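Local coordinates for histidine phosphotransfer protein (Medicago truncatula, PDB 4G78) that probably relays phosphoryl groups between cytokinin sensor histidine kinases and B-type response regulators, by way of an active histidine in its helical phosphotransfer domain, at residues L7-K10 with L11-H14; F72-I75 with D76-H80; G22-D25 with D26-Q30; V46-M49 with F50-S54. All coordinates share one frame; numbering follows the deposited sequence.

How the contacts relate
Contacts 1 to 4 are local, each between residues close in sequence. Contact 1 comes first, on helix 6-20. Contact 3 follows, where the loop after that helix enters helix 26-32. Contact 4 lies in the first half of helix 41-66, and contact 2 opens helix 72-89. They run in series, and none nests in or crosses another. None closes a long loop. Contacts 3 and 4 touch through Phe28 and Met47, which ties helix 26-32 to helix 41-66. Contacts 1 and 2 lie on opposite sides of the chain's centre, their own centres about 38 Å apart. Contacts 2 and 4 sit on successive helices of the phosphotransfer domain.

Contact 1 (L7-K10 with L11-H14)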
loop_
_atom_site.group_PDB
_atom_site.type_symbol
_atom_site.label_atom_id
_atom_site.label_comp_id
_atom_site.label_asym_id
_atom_site.label_seq_id
_atom_site.Cartn_x
_atom_site.Cartn_y
_atom_site.Cartn_z
ATOM N N LEU A 7 5.014 -10.096 21.539
ATOM C CA LEU A 7 5.023 -10.049 20.090
ATOM C C LEU A 7 3.639 -10.249 19.505
ATOM O O LEU A 7 3.225 -9.586 18.573
ATOM C CB LEU A 7 5.949 -11.100 19.478
ATOM C CG LEU A 7 7.430 -10.957 19.826
ATOM C CD1 LEU A 7 8.159 -12.073 19.127
ATOM C CD2 LEU A 7 7.977 -9.594 19.505
ATOM N N HIS A 8 2.895 -11.233 20.064
ATOM C CA HIS A 8 1.570 -11.478 19.622
ATOM C C HIS A 8 0.643 -10.285 19.860
ATOM O O HIS A 8 -0.159 -9.917 19.014
ATOM C CB HIS A 8 0.975 -12.714 20.260
ATOM C CG HIS A 8 1.544 -14.041 19.730
ATOM N ND1 HIS A 8 2.764 -14.469 20.034
ATOM C CD2 HIS A 8 0.979 -14.936 18.933
ATOM C CE1 HIS A 8 2.942 -15.678 19.428
ATOM N NE2 HIS A 8 1.855 -15.975 18.768
ATOM N N ARG A 9 0.747 -9.694 21.043
ATOM C CA ARG A 9 -0.053 -8.526 21.377
ATOM C C ARG A 9 0.310 -7.359 20.465
ATOM O O ARG A 9 -0.569 -6.663 19.970
ATOM C CB ARG A 9 0.120 -8.114 22.838
ATOM C CG ARG A 9 -0.508 -9.076 23.830
ATOM C CD ARG A 9 -0.450 -8.503 25.249
ATOM N NE ARG A 9 0.743 -8.959 25.938
ATOM C CZ ARG A 9 1.768 -8.201 26.282
ATOM N NH1 ARG A 9 1.792 -6.910 25.994
ATOM N NH2 ARG A 9 2.781 -8.765 26.906
ATOM N N LYS A 10 1.597 -7.138 20.240
ATOM C CA LYS A 10 2.005 -6.017 19.396
ATOM C C LYS A 10 1.492 -6.210 17.975
ATOM O O LYS A 10 1.039 -5.252 17.328
ATOM C CB LYS A 10 3.502 -5.796 19.433
ATOM C CG LYS A 10 3.966 -4.599 18.613
ATOM C CD LYS A 10 3.482 -3.252 19.002
ATOM C CE LYS A 10 4.027 -2.775 20.308
ATOM N NZ LYS A 10 5.467 -2.472 20.214
ATOM N N LEU A 11 1.602 -7.431 17.445
ATOM C CA LEU A 11 1.141 -7.680 16.099
ATOM C C LEU A 11 -0.338 -7.397 15.981
ATOM O O LEU A 11 -0.795 -6.692 15.054
ATOM C CB LEU A 11 1.482 -9.101 15.689
ATOM C CG LEU A 11 0.973 -9.550 14.324
ATOM C CD1 LEU A 11 1.407 -8.610 13.210
ATOM C CD2 LEU A 11 1.415 -10.949 14.073
ATOM N N ARG A 12 -1.152 -7.941 16.918
ATOM C CA ARG A 12 -2.589 -7.713 16.824
ATOM C C ARG A 12 -2.884 -6.211 16.986
ATOM O O ARG A 12 -3.786 -5.695 16.296
ATOM C CB ARG A 12 -3.326 -8.526 17.904
ATOM C CG ARG A 12 -3.335 -10.005 17.644
ATOM C CD ARG A 12 -4.254 -10.763 18.608
ATOM N NE ARG A 12 -3.864 -10.705 19.953
ATOM C CZ ARG A 12 -3.136 -11.572 20.654
ATOM N NH1 ARG A 12 -2.622 -12.649 20.085
ATOM N NH2 ARG A 12 -2.880 -11.320 21.931
ATOM N N ASP A 13 -2.221 -5.538 17.895
ATOM C CA ASP A 13 -2.487 -4.127 18.167
ATOM C C ASP A 13 -2.105 -3.253 16.956
ATOM O O ASP A 13 -2.836 -2.354 16.558
ATOM C CB ASP A 13 -1.738 -3.658 19.391
ATOM C CG ASP A 13 -2.300 -4.213 20.707
ATOM O OD1 ASP A 13 -3.449 -4.651 20.711
ATOM O OD2 ASP A 13 -1.530 -4.149 21.705
ATOM N N HIS A 14 -0.918 -3.540 16.390
ATOM C CA HIS A 14 -0.437 -2.750 15.243
ATOM C C HIS A 14 -1.341 -2.951 14.026
ATOM O O HIS A 14 -1.693 -2.008 13.338
ATOM C CB HIS A 14 0.989 -3.219 14.990
ATOM C CG HIS A 14 1.542 -2.551 13.736
ATOM N ND1 HIS A 14 1.798 -1.215 13.654
ATOM C CD2 HIS A 14 1.871 -3.086 12.537
ATOM C CE1 HIS A 14 2.236 -0.915 12.444
ATOM N NE2 HIS A 14 2.323 -2.029 11.739
#
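Arg12 lays its guanidinium group over the backbone of the preceding turn, with the carbonyl oxygen of His8 above the centre of one face. Both residues belong to helix 6-20, an alpha helix near the N terminus of this helical phosphotransfer protein. The oxygen stands 3.7 Å from the guanidinium plane. It accepts the backbone N-H of Arg12 at 3.0 Å from N to O, with an angle of 169° at the hydrogen. Arg12 NH1 lies 3.6 Å from His8 CB and meets the imidazole obliquely. NH2 reaches the other neighbour, Arg9, 3.8 Å from its CG. A bend at chi3 (-64°) folds the Arg12 chain back along the helix to make these contacts. The two guanidinium planes are turned 61° from each other, and their charged atoms do not touch. Both groups are bonded to the residues before the helix: Arg12 NH1 to Ala3 O, and Arg9 NE to Met4 O. His8 ND1 is bonded to Asp5. These bonds link the residues before the helix to its first turns.

Helix 110-145 lies alongside: Leu7, His8 and Leu11 touch it. Leu11 meets Leu134 and Gln138 there. Lys10 NZ is bonded to Tyr133 OH, and His14 NE2 to Asn130 O. Within the helix, His14 N donates to Lys10 O at 2.8 Å, and Asp13 N donates to Arg9 O. The Asp13 carboxylate bends back over that same carbonyl, with OD2 3.2 Å from Arg9 O, a close approach of two acceptors.

Contact 2 (F72-I75 with D76-H80)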
loop_
_atom_site.group_PDB
_atom_site.type_symbol
_atom_site.label_atom_id
_atom_site.label_comp_id
_atom_site.label_asym_id
_atom_site.label_seq_id
_atom_site.Cartn_x
_atom_site.Cartn_y
_atom_site.Cartn_z
ATOM N N PHE A 72 -0.892 15.114 -19.118
ATOM C CA PHE A 72 -1.898 14.834 -18.133
ATOM C C PHE A 72 -2.640 13.529 -18.381
ATOM O O PHE A 72 -3.108 12.928 -17.391
ATOM C CB PHE A 72 -2.865 16.039 -18.009
ATOM C CG PHE A 72 -2.157 17.224 -17.431
ATOM C CD1 PHE A 72 -1.985 17.353 -16.079
ATOM C CD2 PHE A 72 -1.735 18.278 -18.222
ATOM C CE1 PHE A 72 -1.324 18.410 -15.557
ATOM C CE2 PHE A 72 -1.076 19.321 -17.678
ATOM C CZ PHE A 72 -0.933 19.475 -16.281
ATOM N N LYS A 73 -2.812 13.092 -19.640
ATOM C CA LYS A 73 -3.508 11.834 -19.911
ATOM C C LYS A 73 -2.704 10.671 -19.381
ATOM O O LYS A 73 -3.239 9.786 -18.778
ATOM C CB LYS A 73 -3.759 11.658 -21.439
ATOM C CG LYS A 73 -4.788 12.633 -21.960
ATOM C CD LYS A 73 -4.952 12.612 -23.441
ATOM C CE LYS A 73 -6.100 13.530 -23.886
ATOM N NZ LYS A 73 -5.746 14.382 -25.024
ATOM N N GLN A 74 -1.385 10.726 -19.527
ATOM C CA GLN A 74 -0.541 9.724 -18.909
ATOM C C GLN A 74 -0.569 9.762 -17.381
ATOM O O GLN A 74 -0.531 8.732 -16.744
ATOM C CB GLN A 74 0.900 9.814 -19.431
ATOM C CG GLN A 74 1.164 9.027 -20.664
ATOM C CD GLN A 74 0.832 7.541 -20.464
ATOM O OE1 GLN A 74 -0.266 7.140 -20.692
ATOM N NE2 GLN A 74 1.796 6.764 -20.045
ATOM N N ILE A 75 -0.543 10.934 -16.801
ATOM C CA ILE A 75 -0.666 11.011 -15.346
ATOM C C ILE A 75 -1.920 10.363 -14.845
ATOM O O ILE A 75 -1.932 9.558 -13.922
ATOM C CB ILE A 75 -0.626 12.470 -14.860
ATOM C CG1 ILE A 75 0.662 13.197 -15.374
ATOM C CG2 ILE A 75 -0.714 12.424 -13.360
ATOM C CD1 ILE A 75 1.885 12.517 -14.864
ATOM N N ASP A 76 -3.016 10.671 -15.536
ATOM C CA ASP A 76 -4.284 10.072 -15.178
ATOM C C ASP A 76 -4.277 8.544 -15.363
ATOM O O ASP A 76 -4.755 7.814 -14.471
ATOM C CB ASP A 76 -5.408 10.810 -15.910
ATOM C CG ASP A 76 -6.776 10.487 -15.332
ATOM O OD1 ASP A 76 -7.202 10.784 -14.313
ATOM O OD2 ASP A 76 -7.257 9.682 -16.033
ATOM N N ALA A 77 -3.636 8.051 -16.404
ATOM C CA ALA A 77 -3.555 6.599 -16.619
ATOM C C ALA A 77 -2.740 5.959 -15.485
ATOM O O ALA A 77 -3.090 4.870 -15.015
ATOM C CB ALA A 77 -2.976 6.326 -17.952
ATOM N N HIS A 78 -1.638 6.558 -15.115
ATOM C CA HIS A 78 -0.823 6.021 -14.023
ATOM C C HIS A 78 -1.630 5.979 -12.722
ATOM O O HIS A 78 -1.577 5.030 -11.971
ATOM C CB HIS A 78 0.473 6.820 -13.808
ATOM C CG HIS A 78 1.512 6.716 -14.814
ATOM N ND1 HIS A 78 1.982 5.514 -15.296
ATOM C CD2 HIS A 78 2.291 7.711 -15.388
ATOM C CE1 HIS A 78 2.959 5.787 -16.205
ATOM N NE2 HIS A 78 3.136 7.137 -16.289
ATOM N N ALA A 79 -2.337 7.064 -12.436
ATOM C CA ALA A 79 -3.129 7.131 -11.190
ATOM C C ALA A 79 -4.193 6.023 -11.199
ATOM O O ALA A 79 -4.420 5.395 -10.164
ATOM C CB ALA A 79 -3.765 8.473 -11.021
ATOM N N HIS A 80 -4.845 5.776 -12.346
ATOM C CA HIS A 80 -5.826 4.747 -12.444
ATOM C C HIS A 80 -5.240 3.387 -12.257
ATOM O O HIS A 80 -5.803 2.497 -11.565
ATOM C CB HIS A 80 -6.517 4.851 -13.827
ATOM C CG HIS A 80 -7.588 3.855 -14.064
ATOM N ND1 HIS A 80 -7.542 2.645 -14.824
ATOM C CD2 HIS A 80 -8.834 3.939 -13.531
ATOM C CE1 HIS A 80 -8.719 2.084 -14.679
ATOM N NE2 HIS A 80 -9.548 2.836 -13.874
#
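Gln74 and His78 meet across one turn of alpha helix 72-89, through side chains and backbone alike. The side-chain contact is loose, and it holds for one of the two conformers of Gln74. In that conformer Gln74 NE2 comes within 4.0 Å of His78 NE2, and the amide and imidazole planes are turned 60° apart. A bend at chi2 (-57°) swings the glutamine amide toward the next turn. This leaves OE1 near the methyl group of Ala77, 3.9 Å from its CB. The imidazole also lies close to the backbone: His78 CD2 is 3.3 Å from Gln74 O. That oxygen approaches the ring obliquely.

The backbone bonds are regular alpha-helical ones. Asp76 N donates to Phe72 O, Ala77 N to Lys73 O and Ala79 N to Ile75 O. His78 N reaches Gln74 O at 2.9 Å, with an angle of 166° at the hydrogen. His80, the predicted phosphorylation site, is carried by this helix one turn after Asp76, and its N donates to Asp76 O at 2.9 Å. No phosphate is present here.

The charged contact leaves the helix. Asp76, in one of its two conformers, forms a salt bridge through OD2 with Arg102, and the side chain of His80 touches the same arginine. Ile75 packs on Met61, Ala64 and Leu65 of helix 41-66, and on Cys105 of helix 101-106. Phe72 rests on Leu110 and Cys113 at the start of helix 110-145, so the opening turns of helix 72-89 lie among three other helices.

Contact 3 (G22-D25 with D26-Q30); sequences GYLD and DQFSQ
Helix 26-32 starts here with an aspartate N-cap, just after a Schellman motif has ended helix 6-20. Asp25 holds the N-cap position. Its OD1 accepts the backbone N-H of Gln27 at 2.9 Å, nearly in line with the C-O bond. The angle at the hydrogen is 149°. Asp25 CG sits between the backbone N and the carbonyl carbon (chi1 67°), which turns the carboxylate back toward the first turn. Asp25 O is used as well. It accepts from Phe28 N at 2.9 Å, but the bond is bent, with 134° at the hydrogen.

Leu24 and Phe28 form the apolar half of the contact. Leu24 CD1 lies over the ring face, 4.1 Å from the Phe28 ring centroid, in a CH-pi contact. Leu24 CD2 lies over the same face, 3.9 Å from Phe28 CG. Around this pair, Leu24 packs on Met18 and Phe19 of helix 6-20. Phe28 reaches Val43 and Met47 of helix 41-66.

Within the new helix, Gln30 NE2 donates to Asp26 OD2 at 3.0 Å. Gln27 NE2 links to helix 72-89 through a bond to Ser88 O. Gly22 takes a positive phi as the preceding helix ends. A side-chain oxygen at the N-cap that accepts the N-H two residues on is the classic aspartate N-cap, here following the Schellman end of helix 6-20.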
loop_
_atom_site.group_PDB
_atom_site.type_symbol
_atom_site.label_atom_id
_atom_site.label_comp_id
_atom_site.label_asym_id
_atom_site.label_seq_id
_atom_site.Cartn_x
_atom_site.Cartn_y
_atom_site.Cartn_z
ATOM N N GLY A 22 -7.198 3.517 8.792
ATOM C CA GLY A 22 -7.569 3.505 7.381
ATOM C C GLY A 22 -6.480 3.098 6.419
ATOM O O GLY A 22 -6.689 3.226 5.208
ATOM N N TYR A 23 -5.338 2.630 6.903
ATOM C CA TYR A 23 -4.281 2.173 6.017
ATOM C C TYR A 23 -4.689 0.941 5.223
ATOM O O TYR A 23 -4.234 0.745 4.094
ATOM C CB TYR A 23 -3.003 1.888 6.780
ATOM C CG TYR A 23 -2.335 3.097 7.332
ATOM C CD1 TYR A 23 -1.716 4.007 6.451
ATOM C CD2 TYR A 23 -2.354 3.434 8.670
ATOM C CE1 TYR A 23 -1.151 5.169 6.916
ATOM C CE2 TYR A 23 -1.747 4.555 9.112
ATOM C CZ TYR A 23 -1.141 5.443 8.195
ATOM O OH TYR A 23 -0.513 6.577 8.637
ATOM N N LEU A 24 -5.463 0.054 5.870
ATOM C CA LEU A 24 -5.859 -1.232 5.320
ATOM C C LEU A 24 -7.367 -1.327 5.333
ATOM O O LEU A 24 -8.022 -0.782 6.219
ATOM C CB LEU A 24 -5.308 -2.371 6.201
ATOM C CG LEU A 24 -3.792 -2.393 6.320
ATOM C CD1 LEU A 24 -3.378 -3.447 7.353
ATOM C CD2 LEU A 24 -3.130 -2.593 4.984
ATOM N N ASP A 25 -7.898 -2.081 4.370
ATOM C CA ASP A 25 -9.295 -2.434 4.326
ATOM C C ASP A 25 -9.457 -3.938 4.114
ATOM O O ASP A 25 -8.493 -4.694 4.093
ATOM C CB ASP A 25 -10.055 -1.602 3.262
ATOM C CG ASP A 25 -9.668 -1.890 1.821
ATOM O OD1 ASP A 25 -9.479 -3.067 1.452
ATOM O OD2 ASP A 25 -9.517 -0.941 1.058
ATOM N N ASP A 26 -10.706 -4.361 4.001
ATOM C CA ASP A 26 -11.002 -5.779 4.004
ATOM C C ASP A 26 -10.309 -6.573 2.887
ATOM O O ASP A 26 -10.161 -7.776 3.036
ATOM C CB ASP A 26 -12.521 -6.015 3.882
ATOM C CG ASP A 26 -12.873 -7.463 4.176
ATOM O OD1 ASP A 26 -12.670 -7.888 5.344
ATOM O OD2 ASP A 26 -13.365 -8.150 3.280
ATOM N N GLN A 27 -9.906 -5.957 1.781
ATOM C CA GLN A 27 -9.128 -6.773 0.824
ATOM C C GLN A 27 -7.870 -7.283 1.418
ATOM O O GLN A 27 -7.421 -8.415 1.097
ATOM C CB GLN A 27 -8.907 -6.023 -0.481
ATOM C CG GLN A 27 -7.968 -6.786 -1.447
ATOM C CD GLN A 27 -8.438 -8.154 -1.879
ATOM O OE1 GLN A 27 -9.589 -8.541 -1.663
ATOM N NE2 GLN A 27 -7.541 -8.846 -2.493
ATOM N N PHE A 28 -7.224 -6.518 2.303
ATOM C CA PHE A 28 -6.051 -7.013 2.991
ATOM C C PHE A 28 -6.431 -8.217 3.873
ATOM O O PHE A 28 -5.753 -9.222 3.935
ATOM C CB PHE A 28 -5.374 -5.917 3.799
ATOM C CG PHE A 28 -4.087 -6.364 4.415
ATOM C CD1 PHE A 28 -2.918 -6.362 3.624
ATOM C CD2 PHE A 28 -4.032 -6.775 5.731
ATOM C CE1 PHE A 28 -1.758 -6.800 4.227
ATOM C CE2 PHE A 28 -2.813 -7.185 6.289
ATOM C CZ PHE A 28 -1.683 -7.153 5.508
ATOM N N SER A 29 -7.565 -8.073 4.603
ATOM C CA SER A 29 -8.053 -9.188 5.395
ATOM C C SER A 29 -8.270 -10.436 4.533
ATOM O O SER A 29 -8.006 -11.557 5.000
ATOM C CB SER A 29 -9.390 -8.790 6.065
ATOM O OG SER A 29 -9.275 -7.634 6.829
ATOM N N GLN A 30 -8.782 -10.257 3.349
ATOM C CA GLN A 30 -8.981 -11.413 2.418
ATOM C C GLN A 30 -7.661 -12.061 2.130
ATOM O O GLN A 30 -7.579 -13.290 2.031
ATOM C CB GLN A 30 -9.659 -10.973 1.154
ATOM C CG GLN A 30 -11.063 -10.479 1.329
ATOM C CD GLN A 30 -11.996 -11.448 1.894
ATOM O OE1 GLN A 30 -11.891 -12.662 1.584
ATOM N NE2 GLN A 30 -12.877 -11.076 2.766
#

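Contact 4 (V46-M49 with F50-S54); sequences VMTM and FFDDS
Met49 O is gripped by two donors. The backbone N of Asp53 reaches it at 3.1 Å, and a water donates to it at 2.9 Å. The same water donates weakly to Asp53 OD1, so it bridges the two residues.

Met47 O also has a double role. It accepts from Phe51 N at 2.8 Å and lies over one face of the Phe51 ring, 3.2 Å from CG. With Phe51 CG beside its own backbone N (chi1 -66°), the ring folds back over the preceding turn and its CZ comes 4.1 Å from Met47 CB. The same oxygen is at the edge of the Phe50 ring.

These turns lie on helix 41-66 of the phosphotransfer helix bundle. Met47 packs on Phe28, Leu131 and Phe135, and Phe51 on Tyr124. Phe50 faces Gln82 and Ser85.

Phe50 O takes two donors from Ser54, the backbone N at 2.9 Å and the hydroxyl OG at 2.8 Å, from opposite faces of the carbonyl plane. OG also lies over the rim of the Phe50 ring and is bonded to Gln82 NE2 of helix 72-89. Thr48 and Asp52 point the same way, with CG2 of Thr48 4.0 Å from OD2 of Asp52.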
loop_
_atom_site.group_PDB
_atom_site.type_symbol
_atom_site.label_atom_id
_atom_site.label_comp_id
_atom_site.label_asym_id
_atom_site.label_seq_id
_atom_site.Cartn_x
_atom_site.Cartn_y
_atom_site.Cartn_z
ATOM N N VAL A 46 2.575 -11.319 -2.045
ATOM C CA VAL A 46 1.713 -10.375 -2.775
ATOM C C VAL A 46 2.209 -8.937 -2.544
ATOM O O VAL A 46 2.317 -8.165 -3.514
ATOM C CB VAL A 46 0.272 -10.521 -2.352
ATOM C CG1 VAL A 46 -0.585 -9.376 -2.844
ATOM C CG2 VAL A 46 -0.323 -11.846 -2.839
ATOM N N MET A 47 2.451 -8.570 -1.304
ATOM C CA MET A 47 2.828 -7.201 -1.024
ATOM C C MET A 47 4.170 -6.873 -1.666
ATOM O O MET A 47 4.339 -5.729 -2.075
ATOM C CB MET A 47 2.823 -6.915 0.470
ATOM C CG MET A 47 1.423 -6.852 1.077
ATOM S SD MET A 47 -0.013 -6.219 0.194
ATOM C CE MET A 47 -0.797 -5.331 1.434
ATOM N N THR A 48 5.118 -7.803 -1.733
ATOM C CA THR A 48 6.399 -7.492 -2.372
ATOM C C THR A 48 6.144 -7.177 -3.866
ATOM O O THR A 48 6.751 -6.244 -4.404
ATOM C CB THR A 48 7.344 -8.665 -2.167
ATOM O OG1 THR A 48 7.619 -8.829 -0.839
ATOM C CG2 THR A 48 8.612 -8.461 -3.018
ATOM N N MET A 49 5.285 -7.915 -4.500
ATOM C CA MET A 49 4.924 -7.641 -5.911
ATOM C C MET A 49 4.328 -6.242 -6.040
ATOM O O MET A 49 4.651 -5.497 -6.953
ATOM C CB MET A 49 3.990 -8.724 -6.414
ATOM C CG MET A 49 4.646 -10.065 -6.571
ATOM S SD MET A 49 3.385 -11.341 -6.930
ATOM C CE MET A 49 4.464 -12.764 -7.028
ATOM N N PHE A 50 3.398 -5.921 -5.139
ATOM C CA PHE A 50 2.753 -4.619 -5.117
ATOM C C PHE A 50 3.757 -3.499 -4.874
ATOM O O PHE A 50 3.694 -2.459 -5.551
ATOM C CB PHE A 50 1.656 -4.639 -4.038
ATOM C CG PHE A 50 1.102 -3.262 -3.744
ATOM C CD1 PHE A 50 0.219 -2.657 -4.564
ATOM C CD2 PHE A 50 1.487 -2.609 -2.588
ATOM C CE1 PHE A 50 -0.289 -1.424 -4.320
ATOM C CE2 PHE A 50 0.995 -1.352 -2.286
ATOM C CZ PHE A 50 0.067 -0.771 -3.200
ATOM N N PHE A 51 4.677 -3.670 -3.949
ATOM C CA PHE A 51 5.662 -2.621 -3.653
ATOM C C PHE A 51 6.529 -2.374 -4.896
ATOM O O PHE A 51 6.803 -1.218 -5.251
ATOM C CB PHE A 51 6.570 -3.004 -2.477
ATOM C CG PHE A 51 5.917 -3.128 -1.124
ATOM C CD1 PHE A 51 4.796 -2.435 -0.758
ATOM C CD2 PHE A 51 6.485 -4.020 -0.204
ATOM C CE1 PHE A 51 4.231 -2.605 0.490
ATOM C CE2 PHE A 51 5.924 -4.155 1.072
ATOM C CZ PHE A 51 4.848 -3.472 1.393
ATOM N N ASP A 52 6.976 -3.442 -5.547
ATOM C CA ASP A 52 7.853 -3.260 -6.680
ATOM C C ASP A 52 7.126 -2.510 -7.812
ATOM O O ASP A 52 7.660 -1.553 -8.398
ATOM C CB ASP A 52 8.357 -4.631 -7.111
ATOM C CG ASP A 52 9.407 -5.251 -6.205
ATOM O OD1 ASP A 52 9.910 -4.573 -5.244
ATOM O OD2 ASP A 52 9.628 -6.463 -6.385
ATOM N N ASP A 53 5.881 -2.890 -8.097
ATOM C CA ASP A 53 5.105 -2.198 -9.137
ATOM C C ASP A 53 4.836 -0.765 -8.764
ATOM O O ASP A 53 4.917 0.148 -9.592
ATOM C CB ASP A 53 3.814 -2.926 -9.436
ATOM C CG ASP A 53 4.060 -4.273 -10.240
ATOM O OD1 ASP A 53 5.179 -4.552 -10.677
ATOM O OD2 ASP A 53 3.070 -4.970 -10.344
ATOM N N SER A 54 4.489 -0.531 -7.498
ATOM C CA SER A 54 4.134 0.795 -7.062
ATOM C C SER A 54 5.320 1.727 -7.127
ATOM O O SER A 54 5.168 2.895 -7.512
ATOM C CB SER A 54 3.617 0.749 -5.636
ATOM O OG SER A 54 2.402 0.038 -5.486
HETATM O O HOH W 1 5.800 -6.864 -9.205
#